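Local coordinates for beta-methylmalyl-CoA dehydratase (Chloroflexus aurantiacus, PDB 4E3E), which catalyses the reversible dehydration of beta-methylmalyl-CoA to mesaconyl-CoA in the glyoxylate assimilation cycle, at residues 125-130 / 142-147; 20-25 / 77-82. One frame throughout, in Å; residues are numbered along the deposited sequence.

Interaction 1 of 2, residues 125-130 / 142-147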
loop_
_atom_site.group_PDB
_atom_site.type_symbol
_atom_site.label_atom_id
_atom_site.label_comp_id
_atom_site.label_asym_id
_atom_site.label_seq_id
_atom_site.Cartn_x
_atom_site.Cartn_y
_atom_site.Cartn_z
ATOM N N VAL A 125 -25.985 0.158 -22.370
ATOM C CA VAL A 125 -24.970 0.338 -23.417
ATOM C C VAL A 125 -24.000 -0.837 -23.372
ATOM O O VAL A 125 -23.543 -1.236 -22.296
ATOM C CB VAL A 125 -24.276 1.725 -23.313
ATOM C CG1 VAL A 125 -23.905 2.049 -21.882
ATOM C CG2 VAL A 125 -23.049 1.859 -24.230
ATOM N N TYR A 126 -23.743 -1.417 -24.541
ATOM C CA TYR A 126 -22.817 -2.534 -24.690
ATOM C C TYR A 126 -21.568 -1.951 -25.281
ATOM O O TYR A 126 -21.643 -1.228 -26.286
ATOM C CB TYR A 126 -23.369 -3.593 -25.658
ATOM C CG TYR A 126 -24.625 -4.263 -25.163
ATOM C CD1 TYR A 126 -25.853 -3.607 -25.219
ATOM C CD2 TYR A 126 -24.589 -5.551 -24.638
ATOM C CE1 TYR A 126 -27.013 -4.215 -24.761
ATOM C CE2 TYR A 126 -25.751 -6.173 -24.180
ATOM C CZ TYR A 126 -26.953 -5.496 -24.241
ATOM O OH TYR A 126 -28.104 -6.089 -23.787
ATOM N N VAL A 127 -20.427 -2.258 -24.659
ATOM C CA VAL A 127 -19.120 -1.819 -25.164
ATOM C C VAL A 127 -18.155 -2.983 -25.377
ATOM O O VAL A 127 -18.177 -3.965 -24.634
ATOM C CB VAL A 127 -18.456 -0.756 -24.246
ATOM C CG1 VAL A 127 -19.301 0.516 -24.189
ATOM C CG2 VAL A 127 -18.180 -1.311 -22.848
ATOM N N HIS A 128 -17.323 -2.872 -26.410
ATOM C CA HIS A 128 -16.201 -3.765 -26.592
ATOM C C HIS A 128 -14.986 -2.979 -26.184
ATOM O O HIS A 128 -14.618 -2.018 -26.863
ATOM C CB HIS A 128 -16.119 -4.207 -28.055
ATOM C CG HIS A 128 -14.987 -5.175 -28.357
ATOM N ND1 HIS A 128 -14.278 -5.120 -29.500
ATOM C CD2 HIS A 128 -14.467 -6.237 -27.628
ATOM C CE1 HIS A 128 -13.351 -6.098 -29.508
ATOM N NE2 HIS A 128 -13.471 -6.786 -28.364
ATOM N N SER A 129 -14.374 -3.350 -25.056
ATOM C CA SER A 129 -13.150 -2.677 -24.566
ATOM C C SER A 129 -11.898 -3.499 -24.870
ATOM O O SER A 129 -11.881 -4.724 -24.684
ATOM C CB SER A 129 -13.237 -2.407 -23.066
ATOM O OG SER A 129 -14.286 -1.512 -22.778
ATOM N N VAL A 130 -10.852 -2.818 -25.330
ATOM C CA VAL A 130 -9.626 -3.475 -25.781
ATOM C C VAL A 130 -8.424 -2.788 -25.126
ATOM O O VAL A 130 -8.261 -1.559 -25.234
ATOM C CB VAL A 130 -9.524 -3.409 -27.314
ATOM C CG1 VAL A 130 -8.204 -4.014 -27.822
ATOM C CG2 VAL A 130 -10.729 -4.106 -27.960
ATOM N N TYR A 142 -12.763 -7.555 -24.007
ATOM C CA TYR A 142 -13.992 -8.105 -23.429
ATOM C C TYR A 142 -15.171 -7.223 -23.824
ATOM O O TYR A 142 -14.993 -6.099 -24.324
ATOM C CB TYR A 142 -13.898 -8.228 -21.896
ATOM C CG TYR A 142 -13.697 -6.900 -21.199
ATOM C CD1 TYR A 142 -14.776 -6.052 -20.952
ATOM C CD2 TYR A 142 -12.423 -6.483 -20.802
ATOM C CE1 TYR A 142 -14.596 -4.816 -20.334
ATOM C CE2 TYR A 142 -12.230 -5.253 -20.184
ATOM C CZ TYR A 142 -13.324 -4.422 -19.954
ATOM O OH TYR A 142 -13.158 -3.197 -19.348
ATOM N N ILE A 143 -16.370 -7.744 -23.598
ATOM C CA ILE A 143 -17.588 -6.986 -23.765
ATOM C C ILE A 143 -18.187 -6.827 -22.383
ATOM O O ILE A 143 -18.170 -7.758 -21.580
ATOM C CB ILE A 143 -18.579 -7.724 -24.693
ATOM C CG1 ILE A 143 -18.047 -7.743 -26.133
ATOM C CG2 ILE A 143 -19.973 -7.106 -24.624
ATOM C CD1 ILE A 143 -18.674 -8.828 -26.975
ATOM N N ARG A 144 -18.688 -5.640 -22.080
ATOM C CA ARG A 144 -19.475 -5.478 -20.878
ATOM C C ARG A 144 -20.661 -4.606 -21.220
ATOM O O ARG A 144 -20.635 -3.869 -22.220
ATOM C CB ARG A 144 -18.638 -4.917 -19.703
ATOM C CG ARG A 144 -18.395 -3.408 -19.673
ATOM C CD ARG A 144 -17.708 -3.036 -18.369
ATOM N NE ARG A 144 -17.171 -1.672 -18.309
ATOM C CZ ARG A 144 -17.598 -0.730 -17.466
ATOM N NH1 ARG A 144 -18.599 -0.973 -16.605
ATOM N NH2 ARG A 144 -17.015 0.468 -17.475
ATOM N N TRP A 145 -21.710 -4.709 -20.415
ATOM C CA TRP A 145 -22.854 -3.834 -20.587
ATOM C C TRP A 145 -23.274 -3.269 -19.275
ATOM O O TRP A 145 -23.160 -3.929 -18.243
ATOM C CB TRP A 145 -23.995 -4.483 -21.388
ATOM C CG TRP A 145 -24.536 -5.796 -20.866
ATOM C CD1 TRP A 145 -25.755 -6.011 -20.236
ATOM C CD2 TRP A 145 -23.915 -7.130 -20.957
ATOM N NE1 TRP A 145 -25.925 -7.339 -19.923
ATOM C CE2 TRP A 145 -24.862 -8.066 -20.326
ATOM C CE3 TRP A 145 -22.714 -7.625 -21.473
ATOM C CZ2 TRP A 145 -24.594 -9.426 -20.216
ATOM C CZ3 TRP A 145 -22.454 -9.000 -21.359
ATOM C CH2 TRP A 145 -23.372 -9.876 -20.744
ATOM N N VAL A 146 -23.704 -2.012 -19.315
ATOM C CA VAL A 146 -23.963 -1.204 -18.124
ATOM C C VAL A 146 -25.298 -0.484 -18.263
ATOM O O VAL A 146 -25.693 -0.091 -19.363
ATOM C CB VAL A 146 -22.852 -0.144 -17.873
ATOM C CG1 VAL A 146 -21.578 -0.802 -17.391
ATOM C CG2 VAL A 146 -22.527 0.632 -19.134
HETATM N N MSE A 147 -25.984 -0.307 -17.145
HETATM C CA MSE A 147 -27.212 0.467 -17.128
HETATM C C MSE A 147 -26.803 1.868 -16.783
HETATM O O MSE A 147 -26.254 2.108 -15.705
HETATM C CB MSE A 147 -28.127 -0.097 -16.061
HETATM C CG MSE A 147 -29.429 0.686 -16.156
HETATM SE SE MSE A 147 -30.642 -0.088 -14.836
HETATM C CE MSE A 147 -31.347 -1.587 -15.915
HETATM O O HOH W 1 -15.068 -1.428 -20.186
#
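V125, V127 and S129 pair with V146, R144 and Y142 through six backbone hydrogen bonds, two per pair, in the antiparallel ladder of a beta hairpin. The straightest runs from V127 N to R144 O, with 177° at the hydrogen. Between these rungs Y126 faces W145 and H128 faces I143 as non-hydrogen-bonded pairs, where CA-H...O contacts fill in, such as W145 CA to V125 O at 3.2 Å.

The aromatic contacts lie on both faces. On the Y126 and W145 side, W145 CB sits over the tyrosine ring, 3.8 Å from its centroid, and Y126 CE2 comes over W145 CG at 3.5 Å. The two ring planes are only 21° apart but slid so far that they barely overlap. On the other face, S129 CB covers the Y142 ring, reaching CZ at 3.7 Å. Y142 CG lies between its backbone N and carbonyl carbon (chi1 62°), on the side from which the ring can take S129 CB over its face. V125 CG1 and V146 CG2, side by side, are pressed to 3.4 Å, tighter than usual for two carbons.

One water gathers the polar ends on that face: it binds S129 OG and Y142 OH and accepts from R144 NE at 2.8 Å. S109 also bonds S129 OG, while N87, a substrate-binding residue by similarity, takes R144 NH1.

The hairpin lies inside the hotdog-family sheet, between strands 104-116 and 84-95. Helix 65-80 covers its S129, Y142 and R144 face, with F69 and F73 against Y142.

Interaction 2 of 2, residues 20-25 / 77-82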
loop_
_atom_site.group_PDB
_atom_site.type_symbol
_atom_site.label_atom_id
_atom_site.label_comp_id
_atom_site.label_asym_id
_atom_site.label_seq_id
_atom_site.Cartn_x
_atom_site.Cartn_y
_atom_site.Cartn_z
ATOM N N ILE A 20 -14.257 5.220 -28.359
ATOM C CA ILE A 20 -13.744 6.132 -27.360
ATOM C C ILE A 20 -12.319 5.735 -26.978
ATOM O O ILE A 20 -12.068 4.590 -26.561
ATOM C CB ILE A 20 -14.623 6.139 -26.096
ATOM C CG1 ILE A 20 -16.079 6.499 -26.453
ATOM C CG2 ILE A 20 -14.047 7.097 -25.056
ATOM C CD1 ILE A 20 -17.063 6.275 -25.328
ATOM N N VAL A 21 -11.390 6.678 -27.133
ATOM C CA VAL A 21 -10.001 6.480 -26.710
ATOM C C VAL A 21 -9.854 7.034 -25.294
ATOM O O VAL A 21 -9.981 8.229 -25.090
ATOM C CB VAL A 21 -8.997 7.165 -27.674
ATOM C CG1 VAL A 21 -7.560 6.989 -27.175
ATOM C CG2 VAL A 21 -9.153 6.607 -29.083
ATOM N N HIS A 22 -9.631 6.164 -24.333
ATOM C CA HIS A 22 -9.553 6.538 -22.952
ATOM C C HIS A 22 -8.277 7.198 -22.527
ATOM O O HIS A 22 -7.221 6.926 -23.045
ATOM C CB HIS A 22 -9.877 5.345 -22.061
ATOM C CG HIS A 22 -11.188 4.685 -22.379
ATOM N ND1 HIS A 22 -12.340 5.278 -22.185
ATOM C CD2 HIS A 22 -11.476 3.461 -22.904
ATOM C CE1 HIS A 22 -13.319 4.482 -22.546
ATOM N NE2 HIS A 22 -12.798 3.372 -22.990
ATOM N N ALA A 23 -8.369 8.027 -21.520
ATOM C CA ALA A 23 -7.230 8.700 -20.961
ATOM C C ALA A 23 -6.352 7.825 -20.082
ATOM O O ALA A 23 -6.723 6.756 -19.712
ATOM C CB ALA A 23 -7.686 9.912 -20.194
ATOM N N THR A 24 -5.198 8.340 -19.725
ATOM C CA THR A 24 -4.374 7.743 -18.712
ATOM C C THR A 24 -3.832 6.373 -18.943
ATOM O O THR A 24 -4.107 5.472 -18.229
ATOM C CB THR A 24 -5.134 7.694 -17.378
ATOM O OG1 THR A 24 -5.982 8.808 -17.300
ATOM C CG2 THR A 24 -4.203 7.711 -16.241
ATOM N N PRO A 25 -3.008 6.242 -19.952
ATOM C CA PRO A 25 -2.262 5.023 -20.156
ATOM C C PRO A 25 -1.380 4.757 -18.953
ATOM O O PRO A 25 -0.928 5.650 -18.310
ATOM C CB PRO A 25 -1.430 5.325 -21.377
ATOM C CG PRO A 25 -1.346 6.766 -21.441
ATOM C CD PRO A 25 -2.581 7.314 -20.833
ATOM N N VAL A 77 -13.834 3.598 -17.064
ATOM C CA VAL A 77 -14.857 4.121 -16.130
ATOM C C VAL A 77 -15.266 5.602 -16.360
ATOM O O VAL A 77 -16.477 5.904 -16.418
ATOM C CB VAL A 77 -14.494 3.828 -14.660
ATOM C CG1 VAL A 77 -15.439 4.553 -13.693
ATOM C CG2 VAL A 77 -14.535 2.320 -14.411
ATOM N N PRO A 78 -14.283 6.526 -16.503
ATOM C CA PRO A 78 -14.663 7.937 -16.720
ATOM C C PRO A 78 -15.640 8.141 -17.893
ATOM O O PRO A 78 -16.571 8.938 -17.775
ATOM C CB PRO A 78 -13.314 8.620 -17.016
ATOM C CG PRO A 78 -12.304 7.759 -16.325
ATOM C CD PRO A 78 -12.811 6.356 -16.561
ATOM N N ASP A 79 -15.451 7.395 -18.982
ATOM C CA ASP A 79 -16.234 7.579 -20.214
ATOM C C ASP A 79 -17.445 6.662 -20.366
ATOM O O ASP A 79 -18.378 6.987 -21.102
ATOM C CB ASP A 79 -15.329 7.402 -21.430
ATOM C CG ASP A 79 -14.126 8.316 -21.388
ATOM O OD1 ASP A 79 -14.316 9.531 -21.206
ATOM O OD2 ASP A 79 -12.993 7.831 -21.521
ATOM N N ILE A 80 -17.429 5.516 -19.691
ATOM C CA ILE A 80 -18.478 4.515 -19.881
ATOM C C ILE A 80 -19.430 4.428 -18.693
ATOM O O ILE A 80 -20.643 4.431 -18.883
ATOM C CB ILE A 80 -17.879 3.117 -20.191
ATOM C CG1 ILE A 80 -16.947 3.184 -21.405
ATOM C CG2 ILE A 80 -18.974 2.055 -20.366
ATOM C CD1 ILE A 80 -17.569 3.738 -22.671
ATOM N N SER A 81 -18.893 4.354 -17.477
ATOM C CA SER A 81 -19.727 3.997 -16.326
ATOM C C SER A 81 -19.759 5.038 -15.217
ATOM O O SER A 81 -20.340 4.786 -14.159
ATOM C CB SER A 81 -19.362 2.605 -15.773
ATOM O OG SER A 81 -17.968 2.492 -15.514
ATOM N N LEU A 82 -19.160 6.203 -15.455
ATOM C CA LEU A 82 -19.248 7.294 -14.486
ATOM C C LEU A 82 -20.710 7.550 -14.060
ATOM O O LEU A 82 -20.991 7.737 -12.880
ATOM C CB LEU A 82 -18.590 8.574 -15.014
ATOM C CG LEU A 82 -18.405 9.693 -13.976
ATOM C CD1 LEU A 82 -17.524 9.245 -12.812
ATOM C CD2 LEU A 82 -17.842 10.957 -14.614
HETATM O O HOH W 2 -12.238 10.095 -23.670
HETATM O O HOH W 3 -10.888 8.677 -20.140
#
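The H22 imidazole and the D79 carboxylate meet nearly coplanar, their planes 16° apart. At the ring edge D79 OD2 accepts from ND1, and D79 CB also lies there, in plane. I20 O stands 3.8 Å above one face, offset toward the rim, and I80 CG1 approaches CE1 obliquely at 4.0 Å. This is a His-carboxylate hydrogen bond in a hotdog fold, joining strand 19-27, outermost in this chain's sheet, to the end of helix 65-80, the long helix packed on the sheet.

The bond is short and nearly straight, 2.7 Å from ND1 to OD2 with 164° at the hydrogen, and uses the anti lone pair of the carboxylate oxygen. The two side chains run past each other in opposite directions. The other ring nitrogen, NE2, is hydrogen-bonded to S109 on strand 104-116, so H22 is gripped at both nitrogens and its ring rotation is fixed. The neighbouring carboxylate would be expected to favour a proton on ND1.

Packing flanks the bond: the I20 CG2 methyl rests 3.8 Å from D79 OD2, and in the apolar contact beside it I20 CD1 meets I80 CD1 at 3.7 Å, the two side chains crossing at a slant. I80 also packs on R144 and V146 of strand 138-149. A188 and G191 of the second subunit pack on V21 and A23, which places this strand end at the interface between subunits.

Two waters add further links: one molecule donates to V21 O and, weakly, to D79 OD2, and another accepts from A23 N at 2.9 Å while donating to D79 OD2 at 2.7 Å.

How the interactions relate
From the N terminus, the chain lays down strand 19-27, runs through four helices, and returns at the end of helix 65-80, where interaction 2 closes a loop of 51 intervening residues rich in helix. Strands 84-95 and 104-116 follow before interaction 1 opens, and its hairpin then closes over just 11 residues. The two loops therefore stand in series, neither enclosing nor crossing the other. In space they adjoin, with centres about 12 Å apart: R144 NH2 lies 3.0 Å from S81 OG, a probable hydrogen bond, and I80 CD1 packs on V127 CG1. Together they tie the helix end to the outermost strand of this chain and to the interior hairpin.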